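Local coordinates for protein probable amidase (PDB 2DC0) that belongs to the amidase family and folds around one large mixed beta sheet flanked by helices, with two copies of the chain in the assembly, at residues Gly63-Leu68 against Ala216-Glu221; Tyr188-Leu193 against Glu226-Glu231; Val274-Glu279 against Val342-Gly347; Glu335-Glu340 against Phe388-Val393. All coordinates share one frame; numbering follows the deposited sequence.

Contact 1. Residues Gly63-Leu68 against Ala216-Glu221; sequences GPLHGL and AHFLTE
The ring of Phe218 reaches out from helix 213-224 to meet Pro64 and Leu65, which sit in a pair of overlapping beta turns leading into strand 69-73 of the large mixed sheet of this alpha/beta amidase fold. Its far corner does much of the work. Phe218 CZ lies 3.8 Å from Pro64 O, which sits at the ring edge in the ring plane, and 3.9 Å from Pro64 CB. Next to it, Phe218 CE2 meets Leu65 CD2 at 3.5 Å, the methyl coming obliquely to the ring as the two side chains slide past each other in opposite directions. The other leucine methyl, Leu65 CD1, touches Leu219 CD1 at 3.8 Å, and here the two side chains cross at about a right angle. With CG anti to the backbone N (chi1 179°), Phe218 stretches its ring away from the helix toward the turns.

A second shell fixes both partners. The type I turn Gly63-His66 is closed by the bond from His66 N to Gly63 O, and it runs into a type II turn, Leu65-Leu68, where Gly67 takes up a positive phi. Leu65 is also tied through its backbone to Ala107, while Leu4 and Lys7 of helix 3-11 pack on Phe218 and Pro208 of strand 206-210 on Leu219. Within the helix, Ala216 O accepts twice, from Thr220 N at 3.0 Å and from Thr220 OG1 at 2.6 Å, the two donors arriving from opposite faces of the carbonyl plane.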
loop_
_atom_site.group_PDB
_atom_site.type_symbol
_atom_site.label_atom_id
_atom_site.label_comp_id
_atom_site.label_asym_id
_atom_site.label_seq_id
_atom_site.Cartn_x
_atom_site.Cartn_y
_atom_site.Cartn_z
ATOM N N GLY A 63 24.500 -19.566 -17.640
ATOM C CA GLY A 63 24.040 -18.249 -17.240
ATOM C C GLY A 63 25.011 -17.565 -16.295
ATOM O O GLY A 63 26.127 -18.040 -16.111
ATOM N N PRO A 64 24.609 -16.448 -15.671
ATOM C CA PRO A 64 25.466 -15.703 -14.742
ATOM C C PRO A 64 25.836 -16.421 -13.448
ATOM O O PRO A 64 26.807 -16.052 -12.794
ATOM C CB PRO A 64 24.673 -14.421 -14.495
ATOM C CG PRO A 64 23.248 -14.888 -14.614
ATOM C CD PRO A 64 23.304 -15.778 -15.835
ATOM N N LEU A 65 25.074 -17.447 -13.085
ATOM C CA LEU A 65 25.345 -18.195 -11.860
ATOM C C LEU A 65 25.958 -19.564 -12.143
ATOM O O LEU A 65 26.082 -20.390 -11.240
ATOM C CB LEU A 65 24.049 -18.381 -11.066
ATOM C CG LEU A 65 23.360 -17.090 -10.606
ATOM C CD1 LEU A 65 22.111 -17.426 -9.802
ATOM C CD2 LEU A 65 24.335 -16.273 -9.764
ATOM N N HIS A 66 26.346 -19.799 -13.393
ATOM C CA HIS A 66 26.918 -21.085 -13.794
ATOM C C HIS A 66 27.994 -21.652 -12.861
ATOM O O HIS A 66 29.055 -21.062 -12.685
ATOM C CB HIS A 66 27.482 -20.982 -15.216
ATOM C CG HIS A 66 27.916 -22.295 -15.792
ATOM N ND1 HIS A 66 28.983 -23.012 -15.292
ATOM C CD2 HIS A 66 27.422 -23.026 -16.820
ATOM C CE1 HIS A 66 29.127 -24.127 -15.986
ATOM N NE2 HIS A 66 28.191 -24.160 -16.919
ATOM N N GLY A 67 27.701 -22.805 -12.270
ATOM C CA GLY A 67 28.654 -23.460 -11.394
ATOM C C GLY A 67 28.777 -22.959 -9.966
ATOM O O GLY A 67 29.589 -23.483 -9.203
ATOM N N LEU A 68 27.988 -21.955 -9.592
ATOM C CA LEU A 68 28.050 -21.414 -8.233
ATOM C C LEU A 68 27.113 -22.167 -7.288
ATOM O O LEU A 68 25.910 -22.266 -7.538
ATOM C CB LEU A 68 27.697 -19.921 -8.244
ATOM C CG LEU A 68 28.584 -19.049 -9.144
ATOM C CD1 LEU A 68 28.091 -17.612 -9.145
ATOM C CD2 LEU A 68 30.021 -19.128 -8.666
ATOM N N ALA A 216 23.964 -9.273 -3.087
ATOM C CA ALA A 216 22.523 -9.126 -2.874
ATOM C C ALA A 216 21.854 -8.510 -4.104
ATOM O O ALA A 216 20.790 -8.959 -4.536
ATOM C CB ALA A 216 22.259 -8.257 -1.627
ATOM N N HIS A 217 22.472 -7.466 -4.648
ATOM C CA HIS A 217 21.967 -6.794 -5.841
ATOM C C HIS A 217 22.028 -7.737 -7.050
ATOM O O HIS A 217 21.067 -7.872 -7.805
ATOM C CB HIS A 217 22.811 -5.550 -6.132
ATOM C CG HIS A 217 22.647 -5.022 -7.525
ATOM N ND1 HIS A 217 21.507 -4.370 -7.947
ATOM C CD2 HIS A 217 23.468 -5.078 -8.600
ATOM C CE1 HIS A 217 21.634 -4.047 -9.222
ATOM N NE2 HIS A 217 22.815 -4.465 -9.642
ATOM N N PHE A 218 23.176 -8.378 -7.218
ATOM C CA PHE A 218 23.411 -9.303 -8.321
ATOM C C PHE A 218 22.364 -10.408 -8.359
ATOM O O PHE A 218 21.744 -10.664 -9.395
ATOM C CB PHE A 218 24.811 -9.912 -8.170
ATOM C CG PHE A 218 25.168 -10.919 -9.233
ATOM C CD1 PHE A 218 25.122 -10.582 -10.583
ATOM C CD2 PHE A 218 25.589 -12.197 -8.879
ATOM C CE1 PHE A 218 25.491 -11.504 -11.568
ATOM C CE2 PHE A 218 25.961 -13.127 -9.857
ATOM C CZ PHE A 218 25.910 -12.774 -11.202
ATOM N N LEU A 219 22.163 -11.050 -7.217
ATOM C CA LEU A 219 21.208 -12.138 -7.103
ATOM C C LEU A 219 19.756 -11.673 -7.230
ATOM O O LEU A 219 18.920 -12.382 -7.799
ATOM C CB LEU A 219 21.427 -12.847 -5.770
ATOM C CG LEU A 219 21.117 -14.332 -5.654
ATOM C CD1 LEU A 219 21.752 -15.123 -6.802
ATOM C CD2 LEU A 219 21.660 -14.810 -4.316
ATOM N N THR A 220 19.452 -10.488 -6.707
ATOM C CA THR A 220 18.089 -9.968 -6.784
ATOM C C THR A 220 17.695 -9.707 -8.240
ATOM O O THR A 220 16.555 -9.944 -8.622
ATOM C CB THR A 220 17.928 -8.674 -5.932
ATOM O OG1 THR A 220 18.168 -8.981 -4.552
ATOM C CG2 THR A 220 16.517 -8.111 -6.065
ATOM N N GLU A 221 18.634 -9.236 -9.058
ATOM C CA GLU A 221 18.332 -8.993 -10.468
ATOM C C GLU A 221 17.972 -10.318 -11.136
ATOM O O GLU A 221 17.014 -10.398 -11.909
ATOM C CB GLU A 221 19.529 -8.377 -11.193
ATOM C CG GLU A 221 19.862 -6.954 -10.777
ATOM C CD GLU A 221 20.924 -6.341 -11.671
ATOM O OE1 GLU A 221 21.961 -7.001 -11.894
ATOM O OE2 GLU A 221 20.732 -5.197 -12.136
#

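Contact 2. Residues Tyr188-Leu193 against Glu226-Glu231; sequences YGRVSL and ESIPLE
Arg190 spans the gap to Glu226 and Ile228, joining two irregular connections of the amidase fold: the one between strands 182-185 and 206-210, and the one that follows helix 213-224. From CB the chain runs out straight, with CG anti to the backbone N (chi1 -171°). Arg190 CG already lies 3.7 Å from Glu226 OE2. The next carbon, Arg190 CD, makes a loose apolar contact with Ile228 CD1 at 4.4 Å. Beyond it the chain bends at chi3 (-69°), and the bend brings NH1 to the carboxylate.

Arg190 NH1 then forms a salt bridge to Glu226 OE2 at 3.1 Å. As a hydrogen bond it is weak, because the N-H...O angle is only 127°. The acceptor lies at the guanidinium edge, but the two flat groups are turned 52° against each other, so they do not pair as a flat two-pronged bridge. Glu226 crosses the arginine at about a right angle.

The stronger polar partner of Arg190 is Asp419, whose OD2 forms a salt bridge with NH2, so the cation is shared between two acids. The second subunit also borders the pair, with its Leu339 packing on Arg190 and its Lys343 packing against Glu226. Glu226 OE1 stays 3.7 Å from Arg190 NH1, leaving OE2 as the atom of Glu226 that holds the arginine.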
loop_
_atom_site.group_PDB
_atom_site.type_symbol
_atom_site.label_atom_id
_atom_site.label_comp_id
_atom_site.label_asym_id
_atom_site.label_seq_id
_atom_site.Cartn_x
_atom_site.Cartn_y
_atom_site.Cartn_z
ATOM N N TYR A 188 7.665 -5.781 -2.322
ATOM C CA TYR A 188 6.720 -6.887 -2.418
ATOM C C TYR A 188 6.498 -7.304 -3.873
ATOM O O TYR A 188 6.372 -6.453 -4.756
ATOM C CB TYR A 188 5.376 -6.481 -1.803
ATOM C CG TYR A 188 4.303 -7.539 -1.918
ATOM C CD1 TYR A 188 4.239 -8.600 -1.014
ATOM C CD2 TYR A 188 3.344 -7.478 -2.935
ATOM C CE1 TYR A 188 3.247 -9.572 -1.117
ATOM C CE2 TYR A 188 2.349 -8.448 -3.046
ATOM C CZ TYR A 188 2.306 -9.488 -2.136
ATOM O OH TYR A 188 1.320 -10.449 -2.251
ATOM N N GLY A 189 6.481 -8.613 -4.114
ATOM C CA GLY A 189 6.228 -9.134 -5.444
ATOM C C GLY A 189 7.310 -9.065 -6.504
ATOM O O GLY A 189 7.161 -9.681 -7.559
ATOM N N ARG A 190 8.393 -8.338 -6.254
ATOM C CA ARG A 190 9.445 -8.245 -7.260
ATOM C C ARG A 190 10.002 -9.635 -7.595
ATOM O O ARG A 190 10.263 -9.941 -8.759
ATOM C CB ARG A 190 10.565 -7.321 -6.787
ATOM C CG ARG A 190 11.584 -7.023 -7.869
ATOM C CD ARG A 190 12.632 -6.046 -7.380
ATOM N NE ARG A 190 12.093 -4.703 -7.164
ATOM C CZ ARG A 190 11.761 -3.859 -8.137
ATOM N NH1 ARG A 190 11.907 -4.211 -9.408
ATOM N NH2 ARG A 190 11.299 -2.651 -7.838
ATOM N N VAL A 191 10.184 -10.469 -6.578
ATOM C CA VAL A 191 10.674 -11.830 -6.788
ATOM C C VAL A 191 9.467 -12.747 -6.612
ATOM O O VAL A 191 8.793 -12.710 -5.583
ATOM C CB VAL A 191 11.775 -12.210 -5.769
ATOM C CG1 VAL A 191 12.205 -13.659 -5.978
ATOM C CG2 VAL A 191 12.977 -11.288 -5.939
ATOM N N SER A 192 9.189 -13.558 -7.626
ATOM C CA SER A 192 8.037 -14.449 -7.584
ATOM C C SER A 192 8.050 -15.486 -6.477
ATOM O O SER A 192 9.067 -16.127 -6.213
ATOM C CB SER A 192 7.869 -15.171 -8.922
ATOM O OG SER A 192 6.811 -16.106 -8.842
ATOM N N LEU A 193 6.900 -15.644 -5.834
ATOM C CA LEU A 193 6.737 -16.628 -4.780
ATOM C C LEU A 193 5.861 -17.770 -5.290
ATOM O O LEU A 193 5.331 -18.565 -4.511
ATOM C CB LEU A 193 6.111 -15.984 -3.540
ATOM C CG LEU A 193 7.128 -15.312 -2.610
ATOM C CD1 LEU A 193 6.415 -14.468 -1.566
ATOM C CD2 LEU A 193 7.985 -16.387 -1.942
ATOM N N GLU A 226 15.094 -9.029 -13.906
ATOM C CA GLU A 226 15.191 -7.695 -14.480
ATOM C C GLU A 226 16.400 -6.981 -13.900
ATOM O O GLU A 226 16.844 -7.299 -12.796
ATOM C CB GLU A 226 13.915 -6.895 -14.182
ATOM C CG GLU A 226 13.685 -6.634 -12.697
ATOM C CD GLU A 226 12.320 -6.019 -12.399
ATOM O OE1 GLU A 226 11.948 -5.019 -13.058
ATOM O OE2 GLU A 226 11.626 -6.525 -11.490
ATOM N N SER A 227 16.942 -6.027 -14.646
ATOM C CA SER A 227 18.095 -5.286 -14.162
ATOM C C SER A 227 17.613 -4.200 -13.212
ATOM O O SER A 227 16.523 -3.653 -13.374
ATOM C CB SER A 227 18.868 -4.655 -15.320
ATOM O OG SER A 227 18.106 -3.641 -15.940
ATOM N N ILE A 228 18.437 -3.906 -12.216
ATOM C CA ILE A 228 18.127 -2.894 -11.219
ATOM C C ILE A 228 19.265 -1.877 -11.219
ATOM O O ILE A 228 20.326 -2.123 -10.659
ATOM C CB ILE A 228 18.004 -3.539 -9.827
ATOM C CG1 ILE A 228 16.865 -4.564 -9.842
ATOM C CG2 ILE A 228 17.773 -2.465 -8.766
ATOM C CD1 ILE A 228 16.772 -5.548 -8.644
ATOM N N PRO A 229 19.058 -0.721 -11.864
ATOM C CA PRO A 229 20.079 0.329 -11.935
ATOM C C PRO A 229 20.614 0.754 -10.565
ATOM O O PRO A 229 19.854 0.891 -9.609
ATOM C CB PRO A 229 19.350 1.471 -12.644
ATOM C CG PRO A 229 18.383 0.749 -13.535
ATOM C CD PRO A 229 17.849 -0.331 -12.614
ATOM N N LEU A 230 21.926 0.951 -10.479
ATOM C CA LEU A 230 22.555 1.389 -9.240
ATOM C C LEU A 230 23.140 2.778 -9.441
ATOM O O LEU A 230 24.216 2.928 -10.018
ATOM C CB LEU A 230 23.670 0.428 -8.824
ATOM C CG LEU A 230 23.251 -0.945 -8.293
ATOM C CD1 LEU A 230 24.496 -1.760 -7.956
ATOM C CD2 LEU A 230 22.381 -0.776 -7.056
ATOM N N GLU A 231 22.426 3.795 -8.973
ATOM C CA GLU A 231 22.888 5.172 -9.115
ATOM C C GLU A 231 23.955 5.491 -8.074
ATOM O O GLU A 231 23.980 4.904 -6.994
ATOM C CB GLU A 231 21.715 6.143 -8.963
ATOM C CG GLU A 231 20.621 5.963 -10.007
ATOM C CD GLU A 231 21.106 6.245 -11.418
ATOM O OE1 GLU A 231 21.516 7.399 -11.689
ATOM O OE2 GLU A 231 21.075 5.313 -12.255
#

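Contact 3. Residues Val274-Glu279 against Val342-Gly347; sequences VSLPLE and VKALRG
Ala344, in the last turn of helix 324-345, presses its methyl against Ser275 and Leu276 of the segment leaving strand 270-273. This is the close-packed part. Ala344 CB lies 3.6 Å from Ser275 O and 3.8 Å from Leu276 CD1, and so touches a backbone carbonyl and a leucine methyl at once. The small side chain lets the two backbones come near, with 5.7 Å between Val274 CA and Ala344 CA. Beside it, Val274 CG1 rests 3.6 Å from Ala344 O, whereas its other methyl, CG2, stays 4.3 Å from Ala344 CB.

The outer side is looser. Ser275 is exposed and directs its hydroxyl to Asp243 rather than to the helix, and Lys343 leaves the loop aside for a salt bridge, through NZ, with Glu226 OE1 of the second subunit. The helix is ending here: its closing backbone bonds are weak, and Arg346 leaves helical geometry.

Val274 also bonds through its backbone to Val240 of strand 237-240, and packs on Leu351 of strand 350-354. Leu276 also touches Phe244 of helix 242-245 and Leu341, joining the C-terminal turn of helix 324-345 to the margin of the main sheet.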
loop_
_atom_site.group_PDB
_atom_site.type_symbol
_atom_site.label_atom_id
_atom_site.label_comp_id
_atom_site.label_asym_id
_atom_site.label_seq_id
_atom_site.Cartn_x
_atom_site.Cartn_y
_atom_site.Cartn_z
ATOM N N VAL A 274 12.878 11.573 11.946
ATOM C CA VAL A 274 11.590 11.516 11.259
ATOM C C VAL A 274 10.607 10.872 12.224
ATOM O O VAL A 274 11.016 10.201 13.173
ATOM C CB VAL A 274 11.629 10.654 9.958
ATOM C CG1 VAL A 274 12.600 11.253 8.950
ATOM C CG2 VAL A 274 12.004 9.219 10.292
ATOM N N SER A 275 9.315 11.079 11.989
ATOM C CA SER A 275 8.285 10.499 12.848
ATOM C C SER A 275 7.625 9.302 12.169
ATOM O O SER A 275 7.199 9.391 11.018
ATOM C CB SER A 275 7.218 11.546 13.186
ATOM O OG SER A 275 6.150 10.960 13.922
ATOM N N LEU A 276 7.546 8.197 12.877
ATOM C CA LEU A 276 6.943 6.957 12.400
ATOM C C LEU A 276 6.242 6.218 13.534
ATOM O O LEU A 276 6.706 5.165 13.959
ATOM C CB LEU A 276 7.905 6.229 11.459
ATOM C CG LEU A 276 7.429 4.880 10.912
ATOM C CD1 LEU A 276 7.129 4.999 9.426
ATOM C CD2 LEU A 276 8.485 3.816 11.164
ATOM N N PRO A 277 5.164 6.806 14.077
ATOM C CA PRO A 277 4.406 6.237 15.199
ATOM C C PRO A 277 4.038 4.769 15.021
ATOM O O PRO A 277 4.416 3.924 15.828
ATOM C CB PRO A 277 3.165 7.127 15.264
ATOM C CG PRO A 277 3.667 8.444 14.749
ATOM C CD PRO A 277 4.500 8.019 13.566
ATOM N N LEU A 278 3.280 4.481 13.971
ATOM C CA LEU A 278 2.853 3.118 13.683
ATOM C C LEU A 278 2.253 2.462 14.919
ATOM O O LEU A 278 2.537 1.301 15.218
ATOM C CB LEU A 278 4.046 2.289 13.185
ATOM C CG LEU A 278 4.710 2.790 11.895
ATOM C CD1 LEU A 278 5.880 1.880 11.522
ATOM C CD2 LEU A 278 3.679 2.818 10.776
ATOM N N GLU A 279 1.424 3.202 15.644
ATOM C CA GLU A 279 0.814 2.645 16.844
ATOM C C GLU A 279 -0.070 1.455 16.504
ATOM O O GLU A 279 -0.860 1.503 15.559
ATOM C CB GLU A 279 -0.000 3.714 17.576
ATOM C CG GLU A 279 0.817 4.956 17.906
ATOM C CD GLU A 279 0.119 5.870 18.890
ATOM O OE1 GLU A 279 -1.045 6.251 18.631
ATOM O OE2 GLU A 279 0.740 6.211 19.921
ATOM N N VAL A 342 4.998 6.589 4.132
ATOM C CA VAL A 342 5.265 7.444 2.983
ATOM C C VAL A 342 5.765 8.813 3.443
ATOM O O VAL A 342 6.715 9.370 2.878
ATOM C CB VAL A 342 3.986 7.620 2.124
ATOM C CG1 VAL A 342 4.202 8.685 1.052
ATOM C CG2 VAL A 342 3.624 6.286 1.473
ATOM N N LYS A 343 5.125 9.349 4.476
ATOM C CA LYS A 343 5.499 10.649 5.023
ATOM C C LYS A 343 6.878 10.619 5.680
ATOM O O LYS A 343 7.647 11.575 5.565
ATOM C CB LYS A 343 4.436 11.113 6.028
ATOM C CG LYS A 343 3.097 11.419 5.372
ATOM C CD LYS A 343 1.962 11.588 6.373
ATOM C CE LYS A 343 2.041 12.890 7.143
ATOM N NZ LYS A 343 0.809 13.066 7.968
ATOM N N ALA A 344 7.201 9.524 6.356
ATOM C CA ALA A 344 8.499 9.427 7.010
ATOM C C ALA A 344 9.631 9.377 5.984
ATOM O O ALA A 344 10.722 9.873 6.241
ATOM C CB ALA A 344 8.548 8.189 7.910
ATOM N N LEU A 345 9.363 8.780 4.825
ATOM C CA LEU A 345 10.366 8.657 3.771
ATOM C C LEU A 345 10.525 9.910 2.914
ATOM O O LEU A 345 11.557 10.094 2.267
ATOM C CB LEU A 345 10.037 7.464 2.865
ATOM C CG LEU A 345 10.343 6.075 3.432
ATOM C CD1 LEU A 345 9.728 5.003 2.547
ATOM C CD2 LEU A 345 11.855 5.892 3.534
ATOM N N ARG A 346 9.508 10.766 2.902
ATOM C CA ARG A 346 9.564 11.992 2.108
ATOM C C ARG A 346 10.719 12.893 2.534
ATOM O O ARG A 346 10.862 13.215 3.710
ATOM C CB ARG A 346 8.252 12.776 2.231
ATOM C CG ARG A 346 7.081 12.182 1.469
ATOM C CD ARG A 346 5.810 13.004 1.682
ATOM N NE ARG A 346 5.960 14.392 1.240
ATOM C CZ ARG A 346 5.990 14.782 -0.031
ATOM N NH1 ARG A 346 5.876 13.890 -1.008
ATOM N NH2 ARG A 346 6.143 16.068 -0.330
ATOM N N GLY A 347 11.548 13.296 1.580
ATOM C CA GLY A 347 12.654 14.175 1.916
ATOM C C GLY A 347 13.948 13.504 2.345
ATOM O O GLY A 347 14.947 14.191 2.536
#

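Contact 4. Residues Glu335-Glu340 against Phe388-Val393; sequences EALRLE and FSLLGV
Leu391 lays its CD2 methyl over one face of the Arg338 guanidinium, 3.8 Å above the plane and displaced toward the rim. The two side chains slide past each other in opposite directions, and the bend of the arginine at chi3 (-60°) turns its flat group beneath the methyl. The same leucine also offers its carbonyl: Arg338 NH1 donates a weak bond to Leu391 O at 3.3 Å, with an N-H...O angle of 130°.

The firmer grip on the arginine comes from one turn back along its own helix. Arg338 presents its NE side to Glu335 in a salt bridge, with Arg338 NE bound to Glu335 OE1 at 2.9 Å and Arg338 NH2 to Glu335 OE2 at 2.8 Å, the latter nearly straight at 167°. Both oxygens are met on their syn sides, though out of the carboxylate plane, and this pair fixes the rotation of the guanidinium.

Leu391 O is available where helix 386-390 ends in a Schellman motif, Gly392 taking the positive phi as the chain turns toward strand 395-403 of the amidase sheet. Further packing extends the buried interface: Leu391 CD1 lies 4.1 Å from Leu337 O, a carbonyl, and in a loose apolar contact Leu337 CD1 meets Leu390 CD2 at 4.4 Å. Arg334 and Leu341, along helix 324-345, also touch Leu391. At the subunit boundary Glu335 OE1 forms a salt bridge with Arg338 NH2 of the second subunit.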
loop_
_atom_site.group_PDB
_atom_site.type_symbol
_atom_site.label_atom_id
_atom_site.label_comp_id
_atom_site.label_asym_id
_atom_site.label_seq_id
_atom_site.Cartn_x
_atom_site.Cartn_y
_atom_site.Cartn_z
ATOM N N GLU A 335 -3.808 -0.429 5.678
ATOM C CA GLU A 335 -3.862 0.673 4.729
ATOM C C GLU A 335 -3.731 2.007 5.461
ATOM O O GLU A 335 -3.100 2.936 4.959
ATOM C CB GLU A 335 -5.160 0.618 3.912
ATOM C CG GLU A 335 -5.213 -0.584 2.947
ATOM C CD GLU A 335 -3.906 -0.765 2.177
ATOM O OE1 GLU A 335 -3.468 0.200 1.498
ATOM O OE2 GLU A 335 -3.312 -1.870 2.251
ATOM N N ALA A 336 -4.308 2.092 6.654
ATOM C CA ALA A 336 -4.236 3.320 7.442
ATOM C C ALA A 336 -2.797 3.690 7.826
ATOM O O ALA A 336 -2.501 4.858 8.055
ATOM C CB ALA A 336 -5.094 3.181 8.701
ATOM N N LEU A 337 -1.909 2.702 7.892
ATOM C CA LEU A 337 -0.518 2.951 8.266
ATOM C C LEU A 337 0.372 3.331 7.089
ATOM O O LEU A 337 1.446 3.908 7.272
ATOM C CB LEU A 337 0.075 1.713 8.936
ATOM C CG LEU A 337 -0.547 1.295 10.273
ATOM C CD1 LEU A 337 -0.088 -0.109 10.633
ATOM C CD2 LEU A 337 -0.154 2.288 11.350
ATOM N N ARG A 338 -0.080 3.002 5.886
ATOM C CA ARG A 338 0.686 3.268 4.678
ATOM C C ARG A 338 1.105 4.730 4.516
ATOM O O ARG A 338 2.265 5.005 4.210
ATOM C CB ARG A 338 -0.107 2.783 3.453
ATOM C CG ARG A 338 0.750 2.506 2.227
ATOM C CD ARG A 338 -0.051 1.824 1.116
ATOM N NE ARG A 338 -0.608 0.532 1.519
ATOM C CZ ARG A 338 0.077 -0.609 1.578
ATOM N NH1 ARG A 338 1.365 -0.641 1.261
ATOM N NH2 ARG A 338 -0.532 -1.729 1.948
ATOM N N LEU A 339 0.187 5.668 4.739
ATOM C CA LEU A 339 0.528 7.089 4.585
ATOM C C LEU A 339 1.630 7.529 5.557
ATOM O O LEU A 339 2.464 8.374 5.218
ATOM C CB LEU A 339 -0.719 7.972 4.766
ATOM C CG LEU A 339 -0.551 9.481 4.552
ATOM C CD1 LEU A 339 0.013 9.763 3.159
ATOM C CD2 LEU A 339 -1.900 10.176 4.732
ATOM N N GLU A 340 1.634 6.951 6.758
ATOM C CA GLU A 340 2.646 7.275 7.771
ATOM C C GLU A 340 4.061 6.951 7.304
ATOM O O GLU A 340 4.998 7.720 7.535
ATOM C CB GLU A 340 2.390 6.500 9.066
ATOM C CG GLU A 340 1.387 7.129 9.998
ATOM C CD GLU A 340 1.324 6.406 11.327
ATOM O OE1 GLU A 340 2.399 6.094 11.885
ATOM O OE2 GLU A 340 0.201 6.157 11.812
ATOM N N PHE A 388 8.027 -2.863 7.651
ATOM C CA PHE A 388 8.484 -2.768 6.274
ATOM C C PHE A 388 8.070 -3.926 5.368
ATOM O O PHE A 388 7.913 -3.744 4.158
ATOM C CB PHE A 388 9.993 -2.539 6.318
ATOM C CG PHE A 388 10.379 -1.526 7.359
ATOM C CD1 PHE A 388 9.946 -0.204 7.243
ATOM C CD2 PHE A 388 11.043 -1.913 8.518
ATOM C CE1 PHE A 388 10.156 0.713 8.269
ATOM C CE2 PHE A 388 11.259 -1.003 9.556
ATOM C CZ PHE A 388 10.813 0.313 9.432
ATOM N N SER A 389 7.881 -5.106 5.949
ATOM C CA SER A 389 7.429 -6.252 5.178
ATOM C C SER A 389 5.903 -6.127 5.096
ATOM O O SER A 389 5.299 -6.398 4.057
ATOM C CB SER A 389 7.828 -7.565 5.861
ATOM O OG SER A 389 7.538 -7.530 7.244
ATOM N N LEU A 390 5.288 -5.697 6.195
ATOM C CA LEU A 390 3.840 -5.510 6.238
ATOM C C LEU A 390 3.404 -4.580 5.107
ATOM O O LEU A 390 2.405 -4.836 4.435
ATOM C CB LEU A 390 3.409 -4.889 7.577
ATOM C CG LEU A 390 1.909 -4.561 7.700
ATOM C CD1 LEU A 390 1.092 -5.851 7.735
ATOM C CD2 LEU A 390 1.660 -3.745 8.963
ATOM N N LEU A 391 4.167 -3.509 4.901
ATOM C CA LEU A 391 3.853 -2.516 3.876
ATOM C C LEU A 391 4.549 -2.723 2.525
ATOM O O LEU A 391 4.354 -1.937 1.602
ATOM C CB LEU A 391 4.134 -1.109 4.423
ATOM C CG LEU A 391 3.264 -0.748 5.641
ATOM C CD1 LEU A 391 3.659 0.618 6.211
ATOM C CD2 LEU A 391 1.796 -0.728 5.208
ATOM N N GLY A 392 5.362 -3.773 2.422
ATOM C CA GLY A 392 6.020 -4.112 1.165
ATOM C C GLY A 392 7.180 -3.307 0.600
ATOM O O GLY A 392 7.533 -3.495 -0.569
ATOM N N VAL A 393 7.795 -2.437 1.398
ATOM C CA VAL A 393 8.897 -1.616 0.903
ATOM C C VAL A 393 10.250 -2.325 0.967
ATOM O O VAL A 393 10.495 -3.141 1.853
ATOM C CB VAL A 393 8.982 -0.281 1.673
ATOM C CG1 VAL A 393 7.700 0.513 1.449
ATOM C CG2 VAL A 393 9.190 -0.531 3.154
#

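The four contacts form a chain of neighbours across the molecule. Contacts 1 and 2, with centres 13 Å apart, are joined where Glu221 OE2 lies 2.6 Å from Ile228 N, a probable hydrogen bond. Contact 2 reaches contact 4 through Tyr188 N and Gly392 O, 2.9 Å apart. Contacts 3 and 4 share helix 324-345, their centres 10 Å apart, and Glu340 OE1 lies 2.8 Å from Leu278 N. Contacts 1 and 3, by contrast, have centres 34 Å apart. The dimer adds a further link: Glu335 and Leu339 of contact 4 and Lys343 of contact 3 in one subunit pack against Tyr188, Arg190 and Glu226 of contact 2 in the other.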